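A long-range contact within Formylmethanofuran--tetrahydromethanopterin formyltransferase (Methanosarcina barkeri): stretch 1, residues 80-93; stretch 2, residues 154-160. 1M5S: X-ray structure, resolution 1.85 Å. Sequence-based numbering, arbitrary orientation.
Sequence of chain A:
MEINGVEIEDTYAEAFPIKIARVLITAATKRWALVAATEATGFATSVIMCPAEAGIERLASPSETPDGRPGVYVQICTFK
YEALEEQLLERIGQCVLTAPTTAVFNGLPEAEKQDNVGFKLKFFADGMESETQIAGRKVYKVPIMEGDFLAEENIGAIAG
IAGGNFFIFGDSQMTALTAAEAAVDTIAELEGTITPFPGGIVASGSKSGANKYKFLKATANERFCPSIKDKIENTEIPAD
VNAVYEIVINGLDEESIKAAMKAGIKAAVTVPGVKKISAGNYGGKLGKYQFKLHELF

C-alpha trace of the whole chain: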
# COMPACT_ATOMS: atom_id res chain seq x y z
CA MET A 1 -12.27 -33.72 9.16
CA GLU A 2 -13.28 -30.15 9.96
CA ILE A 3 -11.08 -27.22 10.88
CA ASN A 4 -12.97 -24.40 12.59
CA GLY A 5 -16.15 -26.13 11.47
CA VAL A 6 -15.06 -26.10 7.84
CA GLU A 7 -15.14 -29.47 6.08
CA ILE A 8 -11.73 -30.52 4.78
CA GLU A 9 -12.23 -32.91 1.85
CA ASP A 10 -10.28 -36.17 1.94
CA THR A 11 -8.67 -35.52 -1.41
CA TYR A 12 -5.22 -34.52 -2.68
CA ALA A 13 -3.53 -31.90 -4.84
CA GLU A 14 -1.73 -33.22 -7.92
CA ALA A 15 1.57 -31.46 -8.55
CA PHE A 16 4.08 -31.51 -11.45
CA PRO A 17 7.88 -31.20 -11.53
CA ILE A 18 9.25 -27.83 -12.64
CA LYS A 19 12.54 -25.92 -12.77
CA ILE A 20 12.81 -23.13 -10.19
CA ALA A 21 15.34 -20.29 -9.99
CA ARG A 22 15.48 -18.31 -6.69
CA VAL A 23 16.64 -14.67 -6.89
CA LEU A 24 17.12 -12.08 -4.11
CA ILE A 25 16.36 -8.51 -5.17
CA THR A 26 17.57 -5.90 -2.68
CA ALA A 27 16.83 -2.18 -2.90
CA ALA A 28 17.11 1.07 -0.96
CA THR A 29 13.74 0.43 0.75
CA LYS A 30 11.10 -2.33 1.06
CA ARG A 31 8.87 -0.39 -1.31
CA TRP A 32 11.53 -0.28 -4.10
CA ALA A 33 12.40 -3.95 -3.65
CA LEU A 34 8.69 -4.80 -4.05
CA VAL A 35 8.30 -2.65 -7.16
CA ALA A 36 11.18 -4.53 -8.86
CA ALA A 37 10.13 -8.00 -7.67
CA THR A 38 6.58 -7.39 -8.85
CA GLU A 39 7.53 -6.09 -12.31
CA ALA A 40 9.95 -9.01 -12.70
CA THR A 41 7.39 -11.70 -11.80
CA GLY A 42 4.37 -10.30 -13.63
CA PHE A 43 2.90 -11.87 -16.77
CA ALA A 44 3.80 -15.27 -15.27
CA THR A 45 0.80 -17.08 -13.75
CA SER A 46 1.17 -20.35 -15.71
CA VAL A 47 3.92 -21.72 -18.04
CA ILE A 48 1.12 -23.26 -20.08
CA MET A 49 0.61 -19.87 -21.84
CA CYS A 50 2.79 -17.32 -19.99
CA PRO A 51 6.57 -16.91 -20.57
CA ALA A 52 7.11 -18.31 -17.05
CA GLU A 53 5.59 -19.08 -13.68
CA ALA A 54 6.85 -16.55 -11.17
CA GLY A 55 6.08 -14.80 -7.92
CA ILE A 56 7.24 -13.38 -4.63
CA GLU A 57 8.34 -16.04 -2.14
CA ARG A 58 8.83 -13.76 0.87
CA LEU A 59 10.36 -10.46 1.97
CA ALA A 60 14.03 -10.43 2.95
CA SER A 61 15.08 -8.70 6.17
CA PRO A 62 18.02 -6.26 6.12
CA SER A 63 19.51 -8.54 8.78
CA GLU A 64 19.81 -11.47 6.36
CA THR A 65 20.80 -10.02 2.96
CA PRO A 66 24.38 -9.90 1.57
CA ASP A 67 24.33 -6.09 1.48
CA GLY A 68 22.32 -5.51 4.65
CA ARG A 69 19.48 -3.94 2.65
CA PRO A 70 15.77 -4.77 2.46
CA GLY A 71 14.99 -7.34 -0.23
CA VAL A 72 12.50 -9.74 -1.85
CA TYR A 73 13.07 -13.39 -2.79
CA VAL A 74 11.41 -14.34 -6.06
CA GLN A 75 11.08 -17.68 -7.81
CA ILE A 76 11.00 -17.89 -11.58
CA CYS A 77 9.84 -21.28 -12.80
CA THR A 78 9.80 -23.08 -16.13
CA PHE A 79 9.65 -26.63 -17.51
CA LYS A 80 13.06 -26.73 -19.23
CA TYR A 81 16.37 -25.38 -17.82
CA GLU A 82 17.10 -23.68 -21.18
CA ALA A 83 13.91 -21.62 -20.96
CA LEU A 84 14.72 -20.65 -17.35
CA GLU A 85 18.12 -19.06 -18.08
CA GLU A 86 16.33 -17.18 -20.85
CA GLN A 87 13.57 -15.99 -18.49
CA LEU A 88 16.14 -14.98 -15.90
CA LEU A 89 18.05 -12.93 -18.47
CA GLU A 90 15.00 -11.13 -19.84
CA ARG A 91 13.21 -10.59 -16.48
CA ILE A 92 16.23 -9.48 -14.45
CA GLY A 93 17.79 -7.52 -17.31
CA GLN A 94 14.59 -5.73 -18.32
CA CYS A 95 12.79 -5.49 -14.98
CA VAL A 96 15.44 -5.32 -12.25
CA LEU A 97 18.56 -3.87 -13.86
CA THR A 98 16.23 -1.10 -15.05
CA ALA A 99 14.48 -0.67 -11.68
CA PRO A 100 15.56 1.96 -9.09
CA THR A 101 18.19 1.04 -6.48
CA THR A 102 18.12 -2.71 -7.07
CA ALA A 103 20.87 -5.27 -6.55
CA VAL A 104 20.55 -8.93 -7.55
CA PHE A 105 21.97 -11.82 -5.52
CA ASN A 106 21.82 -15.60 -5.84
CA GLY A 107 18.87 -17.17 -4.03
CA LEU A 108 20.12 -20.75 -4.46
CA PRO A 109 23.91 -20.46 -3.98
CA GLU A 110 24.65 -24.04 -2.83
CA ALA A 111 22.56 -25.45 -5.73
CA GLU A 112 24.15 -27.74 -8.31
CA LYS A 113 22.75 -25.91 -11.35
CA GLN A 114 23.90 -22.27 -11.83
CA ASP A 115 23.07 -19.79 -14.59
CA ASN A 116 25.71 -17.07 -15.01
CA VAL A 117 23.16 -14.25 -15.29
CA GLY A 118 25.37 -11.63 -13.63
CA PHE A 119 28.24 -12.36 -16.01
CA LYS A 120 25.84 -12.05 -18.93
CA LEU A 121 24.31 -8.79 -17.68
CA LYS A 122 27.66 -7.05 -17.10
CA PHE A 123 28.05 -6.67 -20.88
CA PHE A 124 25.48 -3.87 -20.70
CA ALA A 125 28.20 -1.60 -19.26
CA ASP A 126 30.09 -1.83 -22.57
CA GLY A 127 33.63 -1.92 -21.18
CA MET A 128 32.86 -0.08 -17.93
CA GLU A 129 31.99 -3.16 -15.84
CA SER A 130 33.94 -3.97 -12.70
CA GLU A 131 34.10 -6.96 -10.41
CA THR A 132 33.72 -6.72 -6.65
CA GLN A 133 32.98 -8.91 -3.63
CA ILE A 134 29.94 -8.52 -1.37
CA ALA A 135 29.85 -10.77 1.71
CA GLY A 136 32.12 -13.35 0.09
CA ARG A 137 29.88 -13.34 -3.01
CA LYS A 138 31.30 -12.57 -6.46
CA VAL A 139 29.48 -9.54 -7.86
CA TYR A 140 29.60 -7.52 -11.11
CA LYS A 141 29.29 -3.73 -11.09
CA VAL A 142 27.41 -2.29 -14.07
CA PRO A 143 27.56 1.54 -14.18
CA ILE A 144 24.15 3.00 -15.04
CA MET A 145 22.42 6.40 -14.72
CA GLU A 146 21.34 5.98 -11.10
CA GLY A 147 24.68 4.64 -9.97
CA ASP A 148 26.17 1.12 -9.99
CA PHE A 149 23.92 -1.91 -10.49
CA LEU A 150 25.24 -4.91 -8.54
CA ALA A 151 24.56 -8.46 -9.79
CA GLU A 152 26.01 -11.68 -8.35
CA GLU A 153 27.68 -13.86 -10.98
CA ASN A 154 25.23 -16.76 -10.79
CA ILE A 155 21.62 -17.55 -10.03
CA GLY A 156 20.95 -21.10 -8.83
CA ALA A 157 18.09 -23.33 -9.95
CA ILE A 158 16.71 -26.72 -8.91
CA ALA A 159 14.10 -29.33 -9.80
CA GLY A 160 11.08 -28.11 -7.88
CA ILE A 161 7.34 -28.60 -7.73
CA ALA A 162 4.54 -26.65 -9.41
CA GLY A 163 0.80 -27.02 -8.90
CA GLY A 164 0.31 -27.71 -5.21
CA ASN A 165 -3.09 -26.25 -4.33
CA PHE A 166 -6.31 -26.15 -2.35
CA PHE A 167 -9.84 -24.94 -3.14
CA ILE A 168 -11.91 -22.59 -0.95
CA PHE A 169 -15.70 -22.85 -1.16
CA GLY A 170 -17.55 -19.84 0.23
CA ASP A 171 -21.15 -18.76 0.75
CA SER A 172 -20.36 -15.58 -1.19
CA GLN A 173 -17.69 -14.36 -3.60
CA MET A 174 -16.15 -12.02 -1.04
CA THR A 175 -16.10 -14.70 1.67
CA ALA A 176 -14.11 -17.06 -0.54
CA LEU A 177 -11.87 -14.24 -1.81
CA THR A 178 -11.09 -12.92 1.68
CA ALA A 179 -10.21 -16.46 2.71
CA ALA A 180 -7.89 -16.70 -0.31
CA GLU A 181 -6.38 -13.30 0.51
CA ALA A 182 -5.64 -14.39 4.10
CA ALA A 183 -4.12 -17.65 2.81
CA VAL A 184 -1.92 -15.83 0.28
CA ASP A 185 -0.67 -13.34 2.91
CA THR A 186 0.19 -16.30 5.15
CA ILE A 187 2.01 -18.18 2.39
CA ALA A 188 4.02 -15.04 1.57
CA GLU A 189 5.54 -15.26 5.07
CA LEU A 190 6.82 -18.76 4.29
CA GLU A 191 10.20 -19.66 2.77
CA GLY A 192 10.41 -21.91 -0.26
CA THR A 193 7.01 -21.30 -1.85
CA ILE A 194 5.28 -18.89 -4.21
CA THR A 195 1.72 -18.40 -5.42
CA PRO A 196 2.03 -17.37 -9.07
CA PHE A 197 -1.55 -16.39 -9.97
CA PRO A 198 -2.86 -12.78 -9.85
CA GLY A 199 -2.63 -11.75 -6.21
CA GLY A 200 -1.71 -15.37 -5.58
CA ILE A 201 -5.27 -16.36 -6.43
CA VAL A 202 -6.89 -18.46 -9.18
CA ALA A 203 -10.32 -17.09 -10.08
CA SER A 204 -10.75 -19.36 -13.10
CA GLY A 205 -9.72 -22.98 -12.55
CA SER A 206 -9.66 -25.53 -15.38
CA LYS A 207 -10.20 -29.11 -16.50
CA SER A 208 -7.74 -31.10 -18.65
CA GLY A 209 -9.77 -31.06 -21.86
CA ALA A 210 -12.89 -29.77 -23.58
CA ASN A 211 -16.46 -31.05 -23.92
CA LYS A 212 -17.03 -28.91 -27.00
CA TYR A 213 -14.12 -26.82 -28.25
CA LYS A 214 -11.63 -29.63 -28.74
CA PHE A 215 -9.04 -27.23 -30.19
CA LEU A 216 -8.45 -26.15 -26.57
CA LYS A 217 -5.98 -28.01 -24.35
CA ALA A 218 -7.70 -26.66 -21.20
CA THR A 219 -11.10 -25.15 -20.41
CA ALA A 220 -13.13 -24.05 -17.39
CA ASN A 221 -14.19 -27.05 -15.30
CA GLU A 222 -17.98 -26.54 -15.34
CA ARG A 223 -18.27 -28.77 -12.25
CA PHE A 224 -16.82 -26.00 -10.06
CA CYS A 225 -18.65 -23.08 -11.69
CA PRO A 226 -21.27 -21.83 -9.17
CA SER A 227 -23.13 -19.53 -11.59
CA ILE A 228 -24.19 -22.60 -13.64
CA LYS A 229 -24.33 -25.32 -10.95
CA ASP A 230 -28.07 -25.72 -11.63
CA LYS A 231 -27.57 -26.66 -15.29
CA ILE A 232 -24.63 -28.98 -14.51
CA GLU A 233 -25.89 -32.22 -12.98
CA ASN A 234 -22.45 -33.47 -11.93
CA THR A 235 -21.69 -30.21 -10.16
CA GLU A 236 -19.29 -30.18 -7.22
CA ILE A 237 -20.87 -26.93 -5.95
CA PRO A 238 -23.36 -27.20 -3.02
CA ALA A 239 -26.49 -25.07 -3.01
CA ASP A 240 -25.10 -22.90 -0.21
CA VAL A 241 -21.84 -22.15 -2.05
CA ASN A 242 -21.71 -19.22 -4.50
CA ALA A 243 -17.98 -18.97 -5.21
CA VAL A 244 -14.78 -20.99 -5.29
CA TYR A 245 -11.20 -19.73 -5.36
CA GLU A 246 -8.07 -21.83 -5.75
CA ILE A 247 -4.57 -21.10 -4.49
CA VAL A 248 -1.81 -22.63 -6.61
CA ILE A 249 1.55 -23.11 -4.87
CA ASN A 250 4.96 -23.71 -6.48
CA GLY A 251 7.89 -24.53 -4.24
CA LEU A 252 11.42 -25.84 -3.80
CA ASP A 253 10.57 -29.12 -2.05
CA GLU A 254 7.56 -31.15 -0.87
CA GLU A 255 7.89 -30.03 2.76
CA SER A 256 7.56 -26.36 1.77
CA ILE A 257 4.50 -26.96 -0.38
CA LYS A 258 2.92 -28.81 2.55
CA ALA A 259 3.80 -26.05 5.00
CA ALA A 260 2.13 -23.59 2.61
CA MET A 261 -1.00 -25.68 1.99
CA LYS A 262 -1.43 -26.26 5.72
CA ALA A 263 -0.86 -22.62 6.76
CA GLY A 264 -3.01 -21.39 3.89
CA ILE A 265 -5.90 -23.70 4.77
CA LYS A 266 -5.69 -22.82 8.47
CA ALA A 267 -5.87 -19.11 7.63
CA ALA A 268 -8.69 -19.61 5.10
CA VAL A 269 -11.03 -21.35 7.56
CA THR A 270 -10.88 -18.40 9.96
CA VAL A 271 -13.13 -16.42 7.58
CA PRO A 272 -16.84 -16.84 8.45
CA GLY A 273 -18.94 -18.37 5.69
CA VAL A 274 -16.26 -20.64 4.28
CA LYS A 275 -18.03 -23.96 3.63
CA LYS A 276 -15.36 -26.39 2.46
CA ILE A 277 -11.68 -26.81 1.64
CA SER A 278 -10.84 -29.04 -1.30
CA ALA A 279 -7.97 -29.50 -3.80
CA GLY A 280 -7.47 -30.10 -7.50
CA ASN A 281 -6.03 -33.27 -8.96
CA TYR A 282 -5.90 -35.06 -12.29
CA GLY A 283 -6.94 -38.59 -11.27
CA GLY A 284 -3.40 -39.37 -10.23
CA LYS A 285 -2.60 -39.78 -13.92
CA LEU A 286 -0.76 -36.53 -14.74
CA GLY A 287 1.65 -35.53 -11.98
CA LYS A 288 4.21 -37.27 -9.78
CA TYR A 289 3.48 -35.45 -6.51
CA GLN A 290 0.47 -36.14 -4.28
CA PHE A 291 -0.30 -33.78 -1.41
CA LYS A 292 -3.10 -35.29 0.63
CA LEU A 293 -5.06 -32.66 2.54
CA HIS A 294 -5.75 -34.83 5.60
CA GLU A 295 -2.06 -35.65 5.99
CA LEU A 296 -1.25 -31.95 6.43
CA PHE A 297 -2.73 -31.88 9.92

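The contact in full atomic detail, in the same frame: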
# COMPACT_ATOMS: atom_id res chain seq x y z
N LYS A 80 11.69 -26.41 -18.82
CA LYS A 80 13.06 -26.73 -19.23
C LYS A 80 14.09 -25.72 -18.71
O LYS A 80 13.85 -24.52 -18.75
CB LYS A 80 13.13 -26.83 -20.75
CG LYS A 80 12.83 -28.22 -21.29
CD LYS A 80 11.61 -28.23 -22.19
CE LYS A 80 11.28 -29.65 -22.63
NZ LYS A 80 11.19 -30.58 -21.45
N TYR A 81 15.26 -26.22 -18.30
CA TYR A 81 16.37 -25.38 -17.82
C TYR A 81 16.84 -24.31 -18.82
O TYR A 81 17.40 -23.29 -18.42
CB TYR A 81 17.58 -26.24 -17.45
CG TYR A 81 17.63 -26.70 -16.01
CD1 TYR A 81 17.12 -25.92 -14.97
CD2 TYR A 81 18.25 -27.91 -15.67
CE1 TYR A 81 17.23 -26.33 -13.63
CE2 TYR A 81 18.37 -28.32 -14.35
CZ TYR A 81 17.86 -27.53 -13.33
OH TYR A 81 17.99 -27.96 -12.03
N GLU A 82 16.73 -24.62 -20.11
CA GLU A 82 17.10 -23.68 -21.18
C GLU A 82 16.20 -22.45 -21.15
O GLU A 82 16.67 -21.32 -21.27
CB GLU A 82 16.99 -24.38 -22.54
CG GLU A 82 17.07 -23.45 -23.76
CD GLU A 82 16.72 -24.15 -25.07
OE1 GLU A 82 17.27 -25.24 -25.33
OE2 GLU A 82 15.89 -23.60 -25.83
N ALA A 83 14.90 -22.69 -21.03
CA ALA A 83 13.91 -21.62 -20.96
C ALA A 83 14.10 -20.74 -19.72
O ALA A 83 13.90 -19.53 -19.78
CB ALA A 83 12.51 -22.21 -20.99
N LEU A 84 14.53 -21.35 -18.61
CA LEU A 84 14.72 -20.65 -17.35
C LEU A 84 15.82 -19.59 -17.41
O LEU A 84 15.60 -18.45 -17.01
CB LEU A 84 15.04 -21.66 -16.23
CG LEU A 84 14.96 -21.11 -14.81
CD1 LEU A 84 13.61 -20.42 -14.62
CD2 LEU A 84 15.15 -22.22 -13.79
N GLU A 85 17.01 -19.99 -17.87
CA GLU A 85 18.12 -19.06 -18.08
C GLU A 85 17.68 -17.89 -18.94
O GLU A 85 17.98 -16.74 -18.64
CB GLU A 85 19.30 -19.78 -18.75
CG GLU A 85 20.48 -18.87 -19.13
CD GLU A 85 21.80 -19.62 -19.29
OE1 GLU A 85 21.83 -20.64 -20.01
OE2 GLU A 85 22.81 -19.18 -18.70
N GLU A 86 16.88 -18.20 -19.96
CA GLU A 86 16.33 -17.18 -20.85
C GLU A 86 15.42 -16.22 -20.09
O GLU A 86 15.53 -15.01 -20.23
CB GLU A 86 15.56 -17.85 -21.99
CG GLU A 86 15.14 -16.93 -23.13
CD GLU A 86 14.29 -17.65 -24.18
OE1 GLU A 86 14.37 -18.90 -24.28
OE2 GLU A 86 13.54 -16.97 -24.90
N GLN A 87 14.53 -16.79 -19.26
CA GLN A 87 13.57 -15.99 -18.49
C GLN A 87 14.28 -15.15 -17.45
O GLN A 87 13.90 -14.00 -17.21
CB GLN A 87 12.55 -16.90 -17.81
CG GLN A 87 11.45 -17.37 -18.72
CD GLN A 87 10.72 -16.23 -19.39
OE1 GLN A 87 10.01 -15.47 -18.74
NE2 GLN A 87 10.85 -16.13 -20.71
N LEU A 88 15.32 -15.71 -16.85
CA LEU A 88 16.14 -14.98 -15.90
C LEU A 88 16.81 -13.78 -16.55
O LEU A 88 16.77 -12.67 -16.02
CB LEU A 88 17.21 -15.90 -15.31
CG LEU A 88 16.69 -16.91 -14.29
CD1 LEU A 88 17.81 -17.85 -13.87
CD2 LEU A 88 16.14 -16.17 -13.08
N LEU A 89 17.37 -13.99 -17.74
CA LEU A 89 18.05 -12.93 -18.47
C LEU A 89 17.10 -11.79 -18.80
O LEU A 89 17.38 -10.64 -18.47
CB LEU A 89 18.67 -13.46 -19.78
CG LEU A 89 20.18 -13.68 -19.78
CD1 LEU A 89 20.88 -12.41 -19.32
CD2 LEU A 89 20.53 -14.84 -18.87
N GLU A 90 15.95 -12.13 -19.37
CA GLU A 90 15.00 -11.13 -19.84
C GLU A 90 14.30 -10.41 -18.68
O GLU A 90 14.09 -9.20 -18.74
CB GLU A 90 13.98 -11.80 -20.76
CG GLU A 90 14.56 -12.20 -22.11
CD GLU A 90 13.57 -12.89 -23.02
OE1 GLU A 90 12.42 -12.41 -23.13
OE2 GLU A 90 13.97 -13.89 -23.65
N ARG A 91 13.99 -11.14 -17.62
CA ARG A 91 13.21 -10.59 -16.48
C ARG A 91 14.08 -9.77 -15.52
O ARG A 91 13.63 -8.76 -14.95
CB ARG A 91 12.54 -11.73 -15.71
CG ARG A 91 11.13 -12.05 -16.22
CD ARG A 91 10.63 -13.42 -15.78
NE ARG A 91 9.47 -13.89 -16.54
CZ ARG A 91 8.22 -13.41 -16.38
NH1 ARG A 91 7.97 -12.43 -15.50
NH2 ARG A 91 7.16 -13.84 -17.07
N ILE A 92 15.30 -10.23 -15.28
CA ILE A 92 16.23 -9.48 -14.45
C ILE A 92 16.85 -8.32 -15.22
O ILE A 92 16.89 -7.19 -14.74
CB ILE A 92 17.32 -10.39 -13.88
CG1 ILE A 92 16.69 -11.37 -12.89
CG2 ILE A 92 18.37 -9.57 -13.18
CD1 ILE A 92 17.68 -12.21 -12.16
N GLY A 93 17.22 -8.57 -16.47
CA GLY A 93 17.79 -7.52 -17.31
C GLY A 93 16.82 -6.39 -17.60
O GLY A 93 17.18 -5.22 -17.46
N ASN A 154 26.11 -15.64 -10.49
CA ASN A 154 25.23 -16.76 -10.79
C ASN A 154 23.88 -16.64 -10.10
O ASN A 154 23.76 -16.06 -9.03
CB ASN A 154 25.88 -18.08 -10.36
CG ASN A 154 26.94 -18.56 -11.34
OD1 ASN A 154 26.80 -18.40 -12.56
ND2 ASN A 154 27.99 -19.18 -10.81
N ILE A 155 22.87 -17.25 -10.72
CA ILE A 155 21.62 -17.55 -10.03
C ILE A 155 21.33 -19.06 -10.09
O ILE A 155 21.24 -19.65 -11.18
CB ILE A 155 20.45 -16.76 -10.66
CG1 ILE A 155 20.54 -15.30 -10.26
CG2 ILE A 155 19.11 -17.34 -10.20
CD1 ILE A 155 20.16 -14.36 -11.35
N GLY A 156 21.20 -19.67 -8.92
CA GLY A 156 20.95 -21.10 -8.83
C GLY A 156 19.53 -21.50 -9.18
O GLY A 156 18.58 -20.71 -9.07
N ALA A 157 19.39 -22.76 -9.59
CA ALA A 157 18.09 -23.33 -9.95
C ALA A 157 18.07 -24.80 -9.54
O ALA A 157 19.12 -25.41 -9.35
CB ALA A 157 17.85 -23.19 -11.45
N ILE A 158 16.88 -25.32 -9.26
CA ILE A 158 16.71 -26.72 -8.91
C ILE A 158 15.47 -27.32 -9.58
O ILE A 158 14.79 -26.64 -10.36
CB ILE A 158 16.58 -26.94 -7.36
CG1 ILE A 158 15.56 -25.96 -6.76
CG2 ILE A 158 17.94 -26.77 -6.70
CD1 ILE A 158 14.25 -26.59 -6.43
N ALA A 159 15.31 -28.63 -9.40
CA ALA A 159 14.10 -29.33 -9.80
C ALA A 159 13.09 -29.20 -8.67
O ALA A 159 13.31 -29.70 -7.55
CB ALA A 159 14.41 -30.81 -10.06
N GLY A 160 12.07 -28.38 -8.91
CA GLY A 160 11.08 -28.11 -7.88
C GLY A 160 9.73 -28.67 -8.24
O GLY A 160 9.61 -29.57 -9.07

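This is a small, apolar helix-on-strand contact, held by side-chain packing without a single hydrogen bond between the two stretches. The helix runs from Tyr 81 to Gly 93, and the strand from Ile 155 to Gly 160; both continue later in the chain. Their N-to-C directions differ by 143°, so they run roughly antiparallel but clearly skewed. The axes come no closer than 10.6 Å, which leaves room for a layer of side chains. Together the stretches bury 275 Å².

Helix periodicity sets the pattern. Leu 84, Leu 88 and Ile 92 are spaced four residues apart, so they line one side of the helix, and each CA-to-CB bond points toward the strand. On the strand, Ile 155 and Ala 157 point toward the helix, while Ile 158 points away.

Ile 155 meets the later part of the helix. Ile 155 CD1 lies 3.4 Å from Ile 92 CD1, a tight methyl contact, and Ile 155 CG2 lies 3.9 Å from Leu 88 CD1. Ala 157 meets the first turns. Ala 157 CB is 3.7 Å from Leu 84 CD2 and 3.9 Å from Tyr 81 CE1. These are van der Waals contacts between buried aliphatic groups and, at Tyr 81, an aromatic ring carbon.

Tyr 81, in the first turn of the helix, also reaches the strand. Its CA-to-CB bond points sideways, but the side chain ends nearer the strand. Tyr 81 OH lies 3.6 Å from Ile 158 C and 3.8 Å from Ala 159 N, packing against the backbone without hydrogen bonding to it.

Backbone hydrogen bonds run along the helix, such as Leu 88 N to Leu 84 O at 2.8 Å and Ile 92 N to Leu 88 O at 2.9 Å. Away from the strand, Arg 91 NE donates to Gln 87 OE1 at 2.8 Å.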